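Local coordinates for Exo-arabinanase (Penicillium chrysogenum, PDB 3A72), which probably hydrolyses alpha-1,5-linked L-arabinan from the chain ends as an exo-acting glycoside hydrolase, and binds arabinobiose in its pocket, at residues 218-224 with 235-241; 66-70 with 124-128; 113-117 with 148-152. Numbering follows the deposited sequence.

Contact 1: 218-224 with 235-241. With AHR (alpha-L-arabinofuranose), chain B.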
loop_
_atom_site.group_PDB
_atom_site.type_symbol
_atom_site.label_atom_id
_atom_site.label_comp_id
_atom_site.label_asym_id
_atom_site.label_seq_id
_atom_site.Cartn_x
_atom_site.Cartn_y
_atom_site.Cartn_z
ATOM N N TYR A 218 -15.978 4.875 2.658
ATOM C CA TYR A 218 -14.582 4.498 2.477
ATOM C C TYR A 218 -14.118 3.827 3.740
ATOM O O TYR A 218 -14.354 4.311 4.860
ATOM C CB TYR A 218 -13.697 5.711 2.171
ATOM C CG TYR A 218 -14.014 6.362 0.847
ATOM C CD1 TYR A 218 -13.236 6.110 -0.285
ATOM C CD2 TYR A 218 -15.108 7.230 0.709
ATOM C CE1 TYR A 218 -13.524 6.720 -1.498
ATOM C CE2 TYR A 218 -15.385 7.820 -0.508
ATOM C CZ TYR A 218 -14.622 7.580 -1.609
ATOM O OH TYR A 218 -14.913 8.178 -2.804
ATOM N N PHE A 219 -13.438 2.686 3.554
ATOM C CA PHE A 219 -12.815 1.875 4.607
ATOM C C PHE A 219 -11.329 2.208 4.648
ATOM O O PHE A 219 -10.601 1.890 3.708
ATOM C CB PHE A 219 -13.078 0.408 4.307
ATOM C CG PHE A 219 -12.525 -0.589 5.260
ATOM C CD1 PHE A 219 -13.302 -0.999 6.353
ATOM C CD2 PHE A 219 -11.262 -1.138 5.135
ATOM C CE1 PHE A 219 -12.796 -1.905 7.254
ATOM C CE2 PHE A 219 -10.770 -2.065 6.033
ATOM C CZ PHE A 219 -11.544 -2.454 7.099
ATOM N N TYR A 220 -10.932 2.899 5.691
ATOM C CA TYR A 220 -9.563 3.388 5.915
ATOM C C TYR A 220 -8.939 2.519 6.973
ATOM O O TYR A 220 -9.387 2.598 8.141
ATOM C CB TYR A 220 -9.654 4.862 6.294
ATOM C CG TYR A 220 -8.385 5.584 6.662
ATOM C CD1 TYR A 220 -7.808 6.513 5.786
ATOM C CD2 TYR A 220 -7.756 5.399 7.871
ATOM C CE1 TYR A 220 -6.641 7.183 6.128
ATOM C CE2 TYR A 220 -6.609 6.063 8.219
ATOM C CZ TYR A 220 -6.052 6.959 7.356
ATOM O OH TYR A 220 -4.925 7.613 7.775
ATOM N N VAL A 221 -7.960 1.703 6.653
ATOM C CA VAL A 221 -7.351 0.765 7.579
ATOM C C VAL A 221 -5.903 1.200 7.823
ATOM O O VAL A 221 -5.227 1.775 6.975
ATOM C CB VAL A 221 -7.463 -0.677 7.056
ATOM C CG1 VAL A 221 -6.562 -0.959 5.858
ATOM C CG2 VAL A 221 -7.240 -1.720 8.163
ATOM N N TYR A 222 -5.439 0.883 9.045
ATOM C CA TYR A 222 -4.097 1.263 9.469
ATOM C C TYR A 222 -3.654 0.350 10.596
ATOM O O TYR A 222 -4.452 -0.349 11.221
ATOM C CB TYR A 222 -4.086 2.697 9.928
ATOM C CG TYR A 222 -5.016 3.151 11.036
ATOM C CD1 TYR A 222 -4.572 3.362 12.325
ATOM C CD2 TYR A 222 -6.347 3.414 10.751
ATOM C CE1 TYR A 222 -5.427 3.809 13.328
ATOM C CE2 TYR A 222 -7.199 3.908 11.734
ATOM C CZ TYR A 222 -6.744 4.099 13.010
ATOM O OH TYR A 222 -7.627 4.611 13.947
ATOM N N GLU A 223 -2.320 0.339 10.840
ATOM C CA GLU A 223 -1.800 -0.243 12.073
ATOM C C GLU A 223 -1.805 0.837 13.127
ATOM O O GLU A 223 -1.413 1.989 12.872
ATOM C CB GLU A 223 -0.398 -0.856 11.894
ATOM C CG GLU A 223 0.684 0.173 11.540
ATOM C CD GLU A 223 2.079 -0.396 11.401
ATOM O OE1 GLU A 223 2.242 -1.645 11.189
ATOM O OE2 GLU A 223 3.022 0.437 11.494
ATOM N N TYR A 224 -2.222 0.504 14.335
ATOM C CA TYR A 224 -2.258 1.474 15.443
ATOM C C TYR A 224 -1.157 1.030 16.434
ATOM O O TYR A 224 -1.424 0.262 17.338
ATOM C CB TYR A 224 -3.659 1.585 16.033
ATOM C CG TYR A 224 -3.801 2.562 17.157
ATOM C CD1 TYR A 224 -2.794 3.384 17.646
ATOM C CD2 TYR A 224 -5.006 2.695 17.805
ATOM C CE1 TYR A 224 -2.944 4.259 18.658
ATOM C CE2 TYR A 224 -5.163 3.543 18.908
ATOM C CZ TYR A 224 -4.125 4.321 19.311
ATOM O OH TYR A 224 -4.302 5.109 20.416
ATOM N N PHE A 235 0.824 -3.409 17.398
ATOM C CA PHE A 235 0.349 -2.751 16.173
ATOM C C PHE A 235 -0.949 -3.372 15.694
ATOM O O PHE A 235 -1.056 -3.780 14.516
ATOM C CB PHE A 235 1.421 -2.836 15.078
ATOM C CG PHE A 235 2.689 -2.074 15.344
ATOM C CD1 PHE A 235 2.787 -0.769 14.951
ATOM C CD2 PHE A 235 3.791 -2.681 15.894
ATOM C CE1 PHE A 235 3.985 -0.027 15.110
ATOM C CE2 PHE A 235 4.957 -1.971 16.087
ATOM C CZ PHE A 235 5.057 -0.670 15.638
ATOM N N PRO A 236 -2.004 -3.407 16.511
ATOM C CA PRO A 236 -3.296 -3.963 16.036
ATOM C C PRO A 236 -3.853 -3.180 14.884
ATOM O O PRO A 236 -3.696 -1.958 14.763
ATOM C CB PRO A 236 -4.202 -3.806 17.248
ATOM C CG PRO A 236 -3.591 -2.634 17.994
ATOM C CD PRO A 236 -2.102 -2.840 17.868
ATOM N N LEU A 237 -4.590 -3.893 14.029
ATOM C CA LEU A 237 -5.269 -3.235 12.922
ATOM C C LEU A 237 -6.525 -2.521 13.420
ATOM O O LEU A 237 -7.335 -3.061 14.192
ATOM C CB LEU A 237 -5.657 -4.231 11.824
ATOM C CG LEU A 237 -4.474 -4.985 11.225
ATOM C CD1 LEU A 237 -4.973 -5.734 9.986
ATOM C CD2 LEU A 237 -3.286 -4.101 10.927
ATOM N N TYR A 238 -6.689 -1.287 12.933
ATOM C CA TYR A 238 -7.848 -0.425 13.182
ATOM C C TYR A 238 -8.356 0.084 11.862
ATOM O O TYR A 238 -7.620 0.174 10.877
ATOM C CB TYR A 238 -7.461 0.799 14.065
ATOM C CG TYR A 238 -7.507 0.550 15.545
ATOM C CD1 TYR A 238 -6.680 -0.360 16.175
ATOM C CD2 TYR A 238 -8.409 1.251 16.332
ATOM C CE1 TYR A 238 -6.769 -0.553 17.538
ATOM C CE2 TYR A 238 -8.507 1.070 17.726
ATOM C CZ TYR A 238 -7.682 0.155 18.318
ATOM O OH TYR A 238 -7.713 -0.065 19.669
ATOM N N TYR A 239 -9.643 0.468 11.826
ATOM C CA TYR A 239 -10.179 1.146 10.671
ATOM C C TYR A 239 -11.102 2.265 11.104
ATOM O O TYR A 239 -11.626 2.335 12.211
ATOM C CB TYR A 239 -10.875 0.199 9.758
ATOM C CG TYR A 239 -11.917 -0.780 10.259
ATOM C CD1 TYR A 239 -13.273 -0.461 10.270
ATOM C CD2 TYR A 239 -11.538 -2.030 10.678
ATOM C CE1 TYR A 239 -14.225 -1.378 10.711
ATOM C CE2 TYR A 239 -12.490 -2.951 11.070
ATOM C CZ TYR A 239 -13.814 -2.640 11.090
ATOM O OH TYR A 239 -14.716 -3.631 11.448
ATOM N N ARG A 240 -11.265 3.183 10.154
ATOM C CA ARG A 240 -12.214 4.300 10.229
ATOM C C ARG A 240 -13.066 4.246 8.978
ATOM O O ARG A 240 -12.623 3.875 7.904
ATOM C CB ARG A 240 -11.476 5.616 10.347
ATOM C CG ARG A 240 -10.854 5.809 11.710
ATOM C CD ARG A 240 -9.936 6.980 11.795
ATOM N NE ARG A 240 -9.250 7.063 13.086
ATOM C CZ ARG A 240 -9.039 8.162 13.781
ATOM N NH1 ARG A 240 -9.447 9.355 13.390
ATOM N NH2 ARG A 240 -8.328 8.064 14.897
ATOM N N LEU A 241 -14.338 4.650 9.154
ATOM C CA LEU A 241 -15.306 4.673 8.077
ATOM C C LEU A 241 -15.808 6.082 7.860
ATOM O O LEU A 241 -16.258 6.737 8.833
ATOM C CB LEU A 241 -16.467 3.735 8.447
ATOM C CG LEU A 241 -16.055 2.243 8.363
ATOM C CD1 LEU A 241 -16.771 1.376 9.339
ATOM C CD2 LEU A 241 -16.198 1.778 6.898
HETATM O O5 AHR B . 9.752 1.632 8.601
HETATM C C5 AHR B . 8.781 2.726 8.530
HETATM C C4 AHR B . 7.729 2.487 9.576
HETATM O O4 AHR B . 6.958 1.345 9.179
HETATM C C3 AHR B . 6.737 3.639 9.691
HETATM O O3 AHR B . 7.219 4.598 10.649
HETATM C C2 AHR B . 5.455 2.916 10.170
HETATM O O2 AHR B . 4.255 3.523 9.693
HETATM C C1 AHR B . 5.625 1.477 9.686
HETATM O O1 AHR B . 5.558 0.552 10.810
#
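This is an antiparallel pairing inside one blade of a six-bladed beta-propeller: strand 218-225 and strand 237-242 are the second and third strands of a four-stranded sheet, joined as a hairpin by a long connection. Their axes in these segments approach to 4.6 Å at 154°, the splay expected of a twisted blade. Two hydrogen-bonded pairs fix the register, Tyr220 with Arg240 and Tyr222 with Tyr238; beyond the last bridge pair, Tyr224 N donates to Pro236 O at 2.9 Å, where proline needs to offer only its carbonyl.

The two sheet faces meet different neighbours. Phe219, Val221, Glu223, Leu237, Tyr239 and Leu241 share one. There Tyr239 CB sits over the face of the Phe219 ring, 4.1 Å from its centroid, in a CH-pi contact, and Tyr239 OH hydrogen-bonds Gly299 O and Trp303 NE1 of the next blade. On the other, Tyr222 lies with its ring face under Tyr238 CB, and the edge of Tyr224 points to the face of Tyr238, centroids 5.0 Å apart. Tyrosine suits this face because its ring packs while its hydroxyl is satisfied: Tyr222 OH accepts from Arg240 NE at 3.1 Å and also bonds Tyr198, Tyr224 OH bonds Asp203, and Tyr238 OH bonds Arg255. Val196 of the preceding blade packs on Tyr220, Tyr222 and Arg240.

Near its C-terminal end the strand 218-225 delivers Glu223 to the arabinan-binding pocket. Its carboxylate is held through OE1 by Ser267 N, while Glu223 OE2 accepts a hydrogen bond of 2.6 Å from O1 of the arabinofuranose.

Contact 2: 66-70 with 124-128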
loop_
_atom_site.group_PDB
_atom_site.type_symbol
_atom_site.label_atom_id
_atom_site.label_comp_id
_atom_site.label_asym_id
_atom_site.label_seq_id
_atom_site.Cartn_x
_atom_site.Cartn_y
_atom_site.Cartn_z
ATOM N N GLU A 66 10.014 -8.246 -16.659
ATOM C CA GLU A 66 10.311 -6.827 -16.442
ATOM C C GLU A 66 10.032 -6.033 -17.707
ATOM O O GLU A 66 10.494 -6.413 -18.806
ATOM C CB GLU A 66 11.787 -6.709 -16.010
ATOM C CG GLU A 66 12.119 -5.260 -15.560
ATOM C CD GLU A 66 13.453 -5.126 -14.872
ATOM O OE1 GLU A 66 14.399 -5.712 -15.352
ATOM O OE2 GLU A 66 13.648 -4.449 -13.844
ATOM N N ILE A 67 9.324 -4.923 -17.564
ATOM C CA ILE A 67 9.046 -4.049 -18.681
ATOM C C ILE A 67 9.708 -2.679 -18.589
ATOM O O ILE A 67 9.943 -2.060 -19.615
ATOM C CB ILE A 67 7.542 -3.896 -18.950
ATOM C CG1 ILE A 67 6.740 -3.263 -17.819
ATOM C CG2 ILE A 67 6.936 -5.250 -19.309
ATOM C CD1 ILE A 67 5.353 -2.768 -18.247
ATOM N N SER A 68 10.011 -2.199 -17.393
ATOM C CA SER A 68 10.632 -0.864 -17.215
ATOM C C SER A 68 11.144 -0.796 -15.777
ATOM O O SER A 68 10.903 -1.683 -14.947
ATOM C CB SER A 68 9.673 0.247 -17.508
ATOM O OG SER A 68 8.613 0.248 -16.540
ATOM N N ARG A 69 11.856 0.297 -15.528
ATOM C CA ARG A 69 12.313 0.682 -14.198
ATOM C C ARG A 69 12.073 2.161 -13.979
ATOM O O ARG A 69 12.271 2.951 -14.926
ATOM C CB ARG A 69 13.822 0.360 -14.035
ATOM C CG ARG A 69 14.125 -1.105 -14.132
ATOM C CD ARG A 69 15.634 -1.328 -14.234
ATOM N NE ARG A 69 15.865 -2.739 -14.333
ATOM C CZ ARG A 69 17.021 -3.350 -14.402
ATOM N NH1 ARG A 69 18.111 -2.609 -14.331
ATOM N NH2 ARG A 69 17.077 -4.656 -14.497
ATOM N N VAL A 70 11.637 2.524 -12.783
ATOM C CA VAL A 70 11.449 3.940 -12.441
ATOM C C VAL A 70 12.688 4.365 -11.666
ATOM O O VAL A 70 12.943 3.887 -10.549
ATOM C CB VAL A 70 10.166 4.192 -11.675
ATOM C CG1 VAL A 70 9.908 5.712 -11.635
ATOM C CG2 VAL A 70 8.962 3.462 -12.330
ATOM N N ASP A 124 1.224 2.825 -20.340
ATOM C CA ASP A 124 0.938 1.577 -19.615
ATOM C C ASP A 124 2.181 1.028 -18.947
ATOM O O ASP A 124 2.304 -0.172 -18.685
ATOM C CB ASP A 124 0.236 0.524 -20.493
ATOM C CG ASP A 124 -1.142 0.954 -20.989
ATOM O OD1 ASP A 124 -1.754 1.767 -20.335
ATOM O OD2 ASP A 124 -1.656 0.430 -22.010
ATOM N N GLY A 125 3.089 1.921 -18.520
ATOM C CA GLY A 125 4.248 1.497 -17.753
ATOM C C GLY A 125 5.510 1.233 -18.539
ATOM O O GLY A 125 6.454 0.658 -17.955
ATOM N N MET A 126 5.565 1.608 -19.810
ATOM C CA MET A 126 6.804 1.440 -20.554
ATOM C C MET A 126 7.833 2.552 -20.290
ATOM O O MET A 126 9.035 2.269 -20.215
ATOM C CB MET A 126 6.520 1.304 -22.039
ATOM C CG MET A 126 5.613 0.115 -22.382
ATOM S SD MET A 126 6.262 -1.479 -21.920
ATOM C CE MET A 126 7.775 -1.517 -22.796
ATOM N N THR A 127 7.342 3.776 -20.198
ATOM C CA THR A 127 8.187 4.928 -19.955
ATOM C C THR A 127 7.579 5.807 -18.885
ATOM O O THR A 127 6.361 5.808 -18.669
ATOM C CB THR A 127 8.494 5.762 -21.216
ATOM O OG1 THR A 127 7.259 6.314 -21.683
ATOM C CG2 THR A 127 9.146 4.909 -22.277
ATOM N N TRP A 128 8.427 6.589 -18.224
ATOM C CA TRP A 128 8.049 7.351 -17.016
ATOM C C TRP A 128 8.645 8.741 -17.088
ATOM O O TRP A 128 9.774 8.942 -17.574
ATOM C CB TRP A 128 8.607 6.673 -15.745
ATOM C CG TRP A 128 8.091 5.287 -15.580
ATOM C CD1 TRP A 128 8.641 4.128 -16.036
ATOM C CD2 TRP A 128 6.898 4.924 -14.927
ATOM N NE1 TRP A 128 7.810 3.113 -15.651
ATOM C CE2 TRP A 128 6.741 3.532 -14.975
ATOM C CE3 TRP A 128 5.902 5.661 -14.229
ATOM C CZ2 TRP A 128 5.660 2.891 -14.409
ATOM C CZ3 TRP A 128 4.834 5.015 -13.663
ATOM C CH2 TRP A 128 4.714 3.619 -13.736
HETATM O O HOH W 1 10.462 0.192 -21.138
#
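Ser68, on the outermost strand of one propeller blade, is the polar centre of this contact with the turn 124-128 of the next blade. Its hydroxyl is used both ways: Ser68 OG accepts from Trp128 NE1 at 3.1 Å and donates to Gly125 O at 2.6 Å. A small serine fits, since the backbones come close here. One water donates to Ile67 O (2.8 Å) and to Met126 O (2.7 Å), satisfying two carbonyls. Ile67 and Ser68 form a classic beta bulge opposite Ile54. Apolar contacts flank the bonds: Val70 CG2 lies over the five-membered ring of Trp128, 3.5 Å from its centroid, and Ile67 CD1 is 4.0 Å from Met126 SD. Arg69 points away and pairs with Glu66.

Within the turn, Gly125 N bonds Ser121 OG and Thr127 OG1 bonds Asp123; at phi 94° a side chain on Gly125 would clash with the preceding carbonyl. Ser121, Asp123, Gly125, Thr127 and Trp128 match the Asp box, the turn between third and fourth blade strands in sialidase-like propellers.

Contact 3: 113-117 with 148-152. With AHR (alpha-L-arabinofuranose), chain B.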
loop_
_atom_site.group_PDB
_atom_site.type_symbol
_atom_site.label_atom_id
_atom_site.label_comp_id
_atom_site.label_asym_id
_atom_site.label_seq_id
_atom_site.Cartn_x
_atom_site.Cartn_y
_atom_site.Cartn_z
ATOM N N SER A 113 17.157 11.570 4.513
ATOM C CA SER A 113 15.949 12.314 4.166
ATOM C C SER A 113 14.965 11.398 3.468
ATOM O O SER A 113 15.338 10.342 2.992
ATOM C CB SER A 113 16.291 13.518 3.296
ATOM O OG SER A 113 16.941 13.134 2.094
ATOM N N THR A 114 13.730 11.879 3.387
ATOM C CA THR A 114 12.625 11.210 2.700
ATOM C C THR A 114 11.925 12.190 1.780
ATOM O O THR A 114 11.804 13.369 2.105
ATOM C CB THR A 114 11.646 10.600 3.735
ATOM O OG1 THR A 114 11.371 11.577 4.762
ATOM C CG2 THR A 114 12.200 9.361 4.370
ATOM N N ASP A 115 11.456 11.728 0.634
ATOM C CA ASP A 115 10.815 12.594 -0.335
ATOM C C ASP A 115 9.876 11.744 -1.175
ATOM O O ASP A 115 10.323 10.987 -2.059
ATOM C CB ASP A 115 11.851 13.286 -1.192
ATOM C CG ASP A 115 11.348 14.247 -2.187
ATOM O OD1 ASP A 115 10.160 14.544 -2.291
ATOM O OD2 ASP A 115 12.222 14.814 -2.952
ATOM N N ILE A 116 8.588 11.838 -0.895
ATOM C CA ILE A 116 7.569 11.117 -1.666
ATOM C C ILE A 116 7.365 11.882 -2.949
ATOM O O ILE A 116 6.880 13.041 -2.927
ATOM C CB ILE A 116 6.268 10.946 -0.881
ATOM C CG1 ILE A 116 6.491 10.138 0.379
ATOM C CG2 ILE A 116 5.217 10.321 -1.778
ATOM C CD1 ILE A 116 5.302 10.151 1.330
ATOM N N VAL A 117 7.743 11.250 -4.046
ATOM C CA VAL A 117 7.695 11.810 -5.402
ATOM C C VAL A 117 6.672 11.039 -6.234
ATOM O O VAL A 117 6.335 9.890 -5.943
ATOM C CB VAL A 117 9.074 11.799 -6.037
ATOM C CG1 VAL A 117 10.018 12.759 -5.304
ATOM C CG2 VAL A 117 9.668 10.408 -6.182
ATOM N N PRO A 148 10.668 11.842 9.323
ATOM C CA PRO A 148 10.372 11.316 7.978
ATOM C C PRO A 148 8.883 11.333 7.621
ATOM O O PRO A 148 7.990 11.401 8.466
ATOM C CB PRO A 148 10.856 9.851 8.073
ATOM C CG PRO A 148 10.666 9.506 9.549
ATOM C CD PRO A 148 11.098 10.771 10.228
ATOM N N VAL A 149 8.666 11.183 6.319
ATOM C CA VAL A 149 7.390 10.830 5.753
ATOM C C VAL A 149 7.514 9.449 5.110
ATOM O O VAL A 149 8.620 9.026 4.710
ATOM C CB VAL A 149 6.900 11.855 4.728
ATOM C CG1 VAL A 149 6.647 13.190 5.400
ATOM C CG2 VAL A 149 7.854 12.005 3.549
ATOM N N TRP A 150 6.387 8.725 5.005
ATOM C CA TRP A 150 6.417 7.333 4.578
ATOM C C TRP A 150 5.139 6.905 3.868
ATOM O O TRP A 150 4.039 7.400 4.170
ATOM C CB TRP A 150 6.523 6.469 5.766
ATOM C CG TRP A 150 7.383 6.675 6.957
ATOM C CD1 TRP A 150 7.011 7.183 8.164
ATOM C CD2 TRP A 150 8.760 6.268 7.102
ATOM N NE1 TRP A 150 8.071 7.138 8.984
ATOM C CE2 TRP A 150 9.151 6.558 8.412
ATOM C CE3 TRP A 150 9.686 5.704 6.233
ATOM C CZ2 TRP A 150 10.400 6.260 8.900
ATOM C CZ3 TRP A 150 10.947 5.378 6.727
ATOM C CH2 TRP A 150 11.275 5.663 8.053
ATOM N N GLU A 151 5.232 5.871 3.044
ATOM C CA GLU A 151 4.089 4.964 2.778
ATOM C C GLU A 151 2.907 5.635 2.051
ATOM O O GLU A 151 1.765 5.579 2.525
ATOM C CB GLU A 151 3.642 4.287 4.052
ATOM C CG GLU A 151 4.720 3.397 4.680
ATOM C CD GLU A 151 4.746 3.384 6.172
ATOM O OE1 GLU A 151 3.992 4.063 6.872
ATOM O OE2 GLU A 151 5.631 2.609 6.756
ATOM N N PRO A 152 3.114 6.187 0.874
ATOM C CA PRO A 152 2.005 6.784 0.136
ATOM C C PRO A 152 0.950 5.756 -0.312
ATOM O O PRO A 152 1.277 4.605 -0.690
ATOM C CB PRO A 152 2.649 7.395 -1.107
ATOM C CG PRO A 152 3.900 6.567 -1.309
ATOM C CD PRO A 152 4.398 6.298 0.102
HETATM O O5 AHR B . 9.752 1.632 8.601
HETATM C C5 AHR B . 8.781 2.726 8.530
HETATM C C4 AHR B . 7.729 2.487 9.576
HETATM O O4 AHR B . 6.958 1.345 9.179
HETATM C C3 AHR B . 6.737 3.639 9.691
HETATM O O3 AHR B . 7.219 4.598 10.649
HETATM C C2 AHR B . 5.455 2.916 10.170
HETATM O O2 AHR B . 4.255 3.523 9.693
HETATM C C1 AHR B . 5.625 1.477 9.686
HETATM O O1 AHR B . 5.558 0.552 10.810
#
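Strands 114-117 and 149-152 run roughly the same way, 28° apart, with axes 6.8 Å from each other at closest. That is too wide for sheet pairing, so they meet through side chains as members of different sheets: strand 114-121 is third in its blade, and strand 149-157 is the innermost of the following blade. Glu151 breaks the extended run with phi/psi of 66°/59°, a left-handed (alpha-L) conformation just before Pro152, and its N is held by Gln82 OE1.

At the upstream end of the contact Thr114 points across, and its OG1 takes a hydrogen bond of 3.1 Å from Val149 N, an amide that finds its acceptor in a side chain rather than in a strand. Thr114 OG1 also bonds Gly138 O; a hydroxyl can do both, while the beta-branch suits the strand. Further along, Ile116 fills the gap between the sheets: its CD1 lies 3.9 Å from Val149 CG2 and its CG2 4.0 Å from Pro152 CB. Tyr165 of the neighbouring strand packs on both Ile116 and Val149, so branched aliphatics and proline make an apolar seam.

On their far side Trp150 and Glu151 point away from strand 114-117 and into the sugar pocket. AHR O3 sits over a face of the Trp150 indole, 3.2 Å from Trp150 NE1, and AHR O2 lies 2.9 Å from Glu151 OE1, which also bonds Ser166 OG. Packing of one blade against the next, with the innermost strand carrying ligand-binding residues, is characteristic of propeller glycoside hydrolases.

The three contacts sample different levels of one propeller, contact 1 within a blade, contacts 2 and 3 between blades. Contacts 2 and 3 both use the blade of strand 114-121, contact 3 at the start of that strand and contact 2 on the loop after its end, their centres 21 Å apart; contact 2 is peripheral, about 32 Å from contact 1 between centres. Contacts 1 and 3, 20 Å apart by centres with nearest atoms about 6 Å apart, converge on the same arabinofuranose. Glu223 OE2 meets AHR O1, and Glu151 OE2 stands 3.1 Å from AHR C1. The carboxylates' nearest oxygens, Glu223 OE2 and Glu151 OE2, are 5.8 Å apart, and Gln176 also hydrogen-bonds the sugar.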